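Local coordinates for protein lysine cyclodeaminase (Streptomyces pristinaespiralis, PDB 5YU3) that probably converts L-lysine to L-pipecolic acid with loss of ammonia, using a bound NAD, and also recognises L-ornithine and L-2,4-diaminobutyric acid, at residues 131-136 with 227-232. Numbering follows the deposited sequence.
With NA (sodium ion), chain E.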
ATOM      1  N   ARG A 131      12.330  19.250 -21.884  1.00 17.87           N
ATOM      2  CA  ARG A 131      11.869  19.723 -23.179  1.00 18.33           C
ATOM      3  C   ARG A 131      11.219  21.094 -23.051  1.00 22.21           C
ATOM      4  O   ARG A 131      11.388  21.957 -23.923  1.00 18.40           O
ATOM      5  CB  ARG A 131      10.896  18.707 -23.782  1.00 19.98           C
ATOM      6  CG  ARG A 131      10.868  18.684 -25.287  1.00 28.92           C
ATOM      7  CD  ARG A 131      10.337  17.340 -25.752  1.00 26.88           C
ATOM      8  NE  ARG A 131       9.191  16.957 -24.936  1.00 30.23           N
ATOM      9  CZ  ARG A 131       8.438  15.884 -25.156  1.00 36.10           C
ATOM     10  NH1 ARG A 131       8.719  15.071 -26.178  1.00 27.13           N
ATOM     11  NH2 ARG A 131       7.408  15.628 -24.351  1.00 22.88           N
ATOM     12  N   LEU A 132      10.489  21.322 -21.956  1.00 18.08           N
ATOM     13  CA  LEU A 132       9.815  22.599 -21.748  1.00 17.42           C
ATOM     14  C   LEU A 132      10.765  23.701 -21.285  1.00 20.21           C
ATOM     15  O   LEU A 132      10.549  24.873 -21.620  1.00 21.08           O
ATOM     16  CB  LEU A 132       8.692  22.447 -20.716  1.00 16.42           C
ATOM     17  CG  LEU A 132       7.376  21.810 -21.190  1.00 19.30           C
ATOM     18  CD1 LEU A 132       6.666  21.141 -20.024  1.00 22.60           C
ATOM     19  CD2 LEU A 132       6.474  22.844 -21.842  1.00 23.81           C
ATOM     20  N   LEU A 133      11.799  23.364 -20.503  1.00 16.78           N
ATOM     21  CA  LEU A 133      12.526  24.370 -19.731  1.00 16.83           C
ATOM     22  C   LEU A 133      14.027  24.414 -19.975  1.00 16.05           C
ATOM     23  O   LEU A 133      14.684  25.343 -19.481  1.00 13.66           O
ATOM     24  CB  LEU A 133      12.279  24.156 -18.225  1.00 17.59           C
ATOM     25  CG  LEU A 133      10.839  24.414 -17.773  1.00 18.19           C
ATOM     26  CD1 LEU A 133      10.615  23.974 -16.330  1.00 16.78           C
ATOM     27  CD2 LEU A 133      10.493  25.888 -17.939  1.00 20.54           C
ATOM     28  N   ALA A 134      14.604  23.446 -20.671  1.00 16.62           N
ATOM     29  CA  ALA A 134      16.002  23.554 -21.059  1.00 16.33           C
ATOM     30  C   ALA A 134      16.099  24.114 -22.473  1.00 17.94           C
ATOM     31  O   ALA A 134      15.174  23.980 -23.282  1.00 22.19           O
ATOM     32  CB  ALA A 134      16.704  22.192 -20.995  1.00 18.29           C
ATOM     33  N   ARG A 135      17.229  24.739 -22.766  1.00 20.50           N
ATOM     34  CA  ARG A 135      17.470  25.248 -24.105  1.00 20.40           C
ATOM     35  C   ARG A 135      17.415  24.094 -25.104  1.00 19.60           C
ATOM     36  O   ARG A 135      18.022  23.044 -24.862  1.00 20.39           O
ATOM     37  CB  ARG A 135      18.831  25.936 -24.167  1.00 25.00           C
ATOM     38  CG  ARG A 135      18.788  27.442 -23.914  1.00 26.52           C
ATOM     39  CD  ARG A 135      20.125  28.075 -24.301  1.00 31.52           C
ATOM     40  NE  ARG A 135      20.288  28.185 -25.753  1.00 38.61           N
ATOM     41  CZ  ARG A 135      19.796  29.173 -26.500  1.00 46.25           C
ATOM     42  NH1 ARG A 135      19.110  30.159 -25.939  1.00 43.80           N
ATOM     43  NH2 ARG A 135      19.998  29.181 -27.811  1.00 42.49           N
ATOM     44  N   PRO A 136      16.684  24.231 -26.210  1.00 21.83           N
ATOM     45  CA  PRO A 136      16.582  23.113 -27.160  1.00 23.09           C
ATOM     46  C   PRO A 136      17.895  22.739 -27.811  1.00 25.50           C
ATOM     47  O   PRO A 136      17.991  21.647 -28.380  1.00 24.81           O
ATOM     48  CB  PRO A 136      15.564  23.616 -28.188  1.00 23.07           C
ATOM     49  CG  PRO A 136      15.560  25.201 -27.941  1.00 28.19           C
ATOM     50  CD  PRO A 136      15.820  25.373 -26.671  1.00 25.44           C
ATOM     51  N   HIS A 227      20.893  30.128 -18.617  1.00 18.76           N
ATOM     52  CA  HIS A 227      19.772  29.327 -19.101  1.00 18.57           C
ATOM     53  C   HIS A 227      19.649  27.977 -18.409  1.00 21.94           C
ATOM     54  O   HIS A 227      18.805  27.171 -18.817  1.00 17.95           O
ATOM     55  CB  HIS A 227      19.914  29.099 -20.600  1.00 21.04           C
ATOM     56  CG  HIS A 227      21.204  28.442 -20.979  1.00 22.05           C
ATOM     57  ND1 HIS A 227      22.378  29.149 -21.147  1.00 23.44           N
ATOM     58  CD2 HIS A 227      21.516  27.140 -21.188  1.00 20.34           C
ATOM     59  CE1 HIS A 227      23.353  28.313 -21.462  1.00 24.31           C
ATOM     60  NE2 HIS A 227      22.855  27.088 -21.499  1.00 21.23           N
ATOM     61  N   LEU A 228      20.467  27.711 -17.387  1.00 17.32           N
ATOM     62  CA  LEU A 228      20.532  26.380 -16.782  1.00 16.60           C
ATOM     63  C   LEU A 228      19.153  25.870 -16.371  1.00 19.23           C
ATOM     64  O   LEU A 228      18.349  26.602 -15.779  1.00 17.68           O
ATOM     65  CB  LEU A 228      21.461  26.405 -15.560  1.00 16.90           C
ATOM     66  CG  LEU A 228      21.464  25.146 -14.676  1.00 18.24           C
ATOM     67  CD1 LEU A 228      21.972  23.924 -15.466  1.00 15.40           C
ATOM     68  CD2 LEU A 228      22.289  25.341 -13.424  1.00 18.60           C
ATOM     69  N   HIS A 229      18.879  24.610 -16.707  1.00 15.35           N
ATOM     70  CA  HIS A 229      17.741  23.882 -16.161  1.00 13.97           C
ATOM     71  C   HIS A 229      18.231  22.728 -15.297  1.00 14.48           C
ATOM     72  O   HIS A 229      19.104  21.961 -15.719  1.00 15.82           O
ATOM     73  CB  HIS A 229      16.833  23.328 -17.258  1.00 14.31           C
ATOM     74  CG  HIS A 229      15.751  22.463 -16.708  1.00 17.46           C
ATOM     75  ND1 HIS A 229      14.751  22.963 -15.902  1.00 17.28           N
ATOM     76  CD2 HIS A 229      15.541  21.125 -16.790  1.00 15.50           C
ATOM     77  CE1 HIS A 229      13.955  21.973 -15.528  1.00 17.78           C
ATOM     78  NE2 HIS A 229      14.409  20.849 -16.058  1.00 18.79           N
ATOM     79  N   ILE A 230      17.650  22.584 -14.107  1.00 13.88           N
ATOM     80  CA  ILE A 230      18.009  21.512 -13.185  1.00 16.29           C
ATOM     81  C   ILE A 230      16.797  20.617 -12.980  1.00 18.01           C
ATOM     82  O   ILE A 230      15.716  21.110 -12.640  1.00 14.66           O
ATOM     83  CB  ILE A 230      18.486  22.045 -11.824  1.00 15.69           C
ATOM     84  CG1 ILE A 230      19.624  23.055 -11.992  1.00 16.74           C
ATOM     85  CG2 ILE A 230      18.904  20.865 -10.917  1.00 15.80           C
ATOM     86  CD1 ILE A 230      20.064  23.688 -10.665  1.00 19.22           C
ATOM     87  N   ASN A 231      16.982  19.305 -13.166  1.00 14.14           N
ATOM     88  CA  ASN A 231      16.017  18.318 -12.685  1.00 15.18           C
ATOM     89  C   ASN A 231      16.490  17.866 -11.311  1.00 15.36           C
ATOM     90  O   ASN A 231      17.515  17.185 -11.193  1.00 15.21           O
ATOM     91  CB  ASN A 231      15.895  17.130 -13.647  1.00 14.16           C
ATOM     92  CG  ASN A 231      15.593  17.556 -15.063  1.00 13.10           C
ATOM     93  OD1 ASN A 231      14.502  18.042 -15.365  1.00 13.92           O
ATOM     94  ND2 ASN A 231      16.570  17.375 -15.952  1.00 14.83           N
ATOM     95  N   ALA A 232      15.774  18.283 -10.267  1.00 14.59           N
ATOM     96  CA  ALA A 232      16.106  17.907  -8.895  1.00 14.00           C
ATOM     97  C   ALA A 232      15.335  16.629  -8.578  1.00 15.10           C
ATOM     98  O   ALA A 232      14.130  16.659  -8.323  1.00 15.44           O
ATOM     99  CB  ALA A 232      15.767  19.044  -7.936  1.00 15.31           C
TER
HETATM  100 NA    NA E 401      13.265  16.601  -5.618  1.00 17.26          NA
HETATM  101  O   HOH W   1      18.967  24.973 -20.447  1.00 16.55           O
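His-229 packs against Leu-133 and Ala-134, where helix 115-133 ends. Its CB rests on CB of Ala-134 at 3.9 Å, a small methyl that lets the two backbones come close, CA to CA 5.2 Å. CB of His-229 also lies 3.7 Å from Leu-133 O, and CG is a little farther from it. CG anti to the backbone N (chi1 174°) carries the ring obliquely past Leu-133. ND1 passes 3.6 Å from CB of Leu-133 and hydrogen-bonds to Ser-297, CE1 touches the CD1 methyl of Leu-133, and NE2 donates to OD1 of Asn-231 at 2.9 Å, a bent bond (140°) with the donor well above the carbonyl plane. Both ring nitrogens of this buried residue are thus satisfied, which suits histidine to a place between leucine and polar groups. Strand 229-232 is an inner strand of the parallel, Rossmann-type NAD-binding sheet, between strands 204-207 and 297-300, and the helix packs against it; at the strand's far end Ala-232 O binds the sodium ion. A leucine in place of His-229 could still touch Leu-133 but would probably leave Asn-231 OD1 and the Ser-297 hydroxyl without this partner. Nearer the surface, the long aliphatic part of Arg-135 covers the His-227 ring, CD over one face in a CH-pi contact 3.7 Å from the centroid, while its guanidinium, turned 76° from the ring, goes on to a salt bridge with Asp-137. Flat His-227 offers that face to CD and NE2 to Asp-203, and one water joins Arg-135 N to His-227 O.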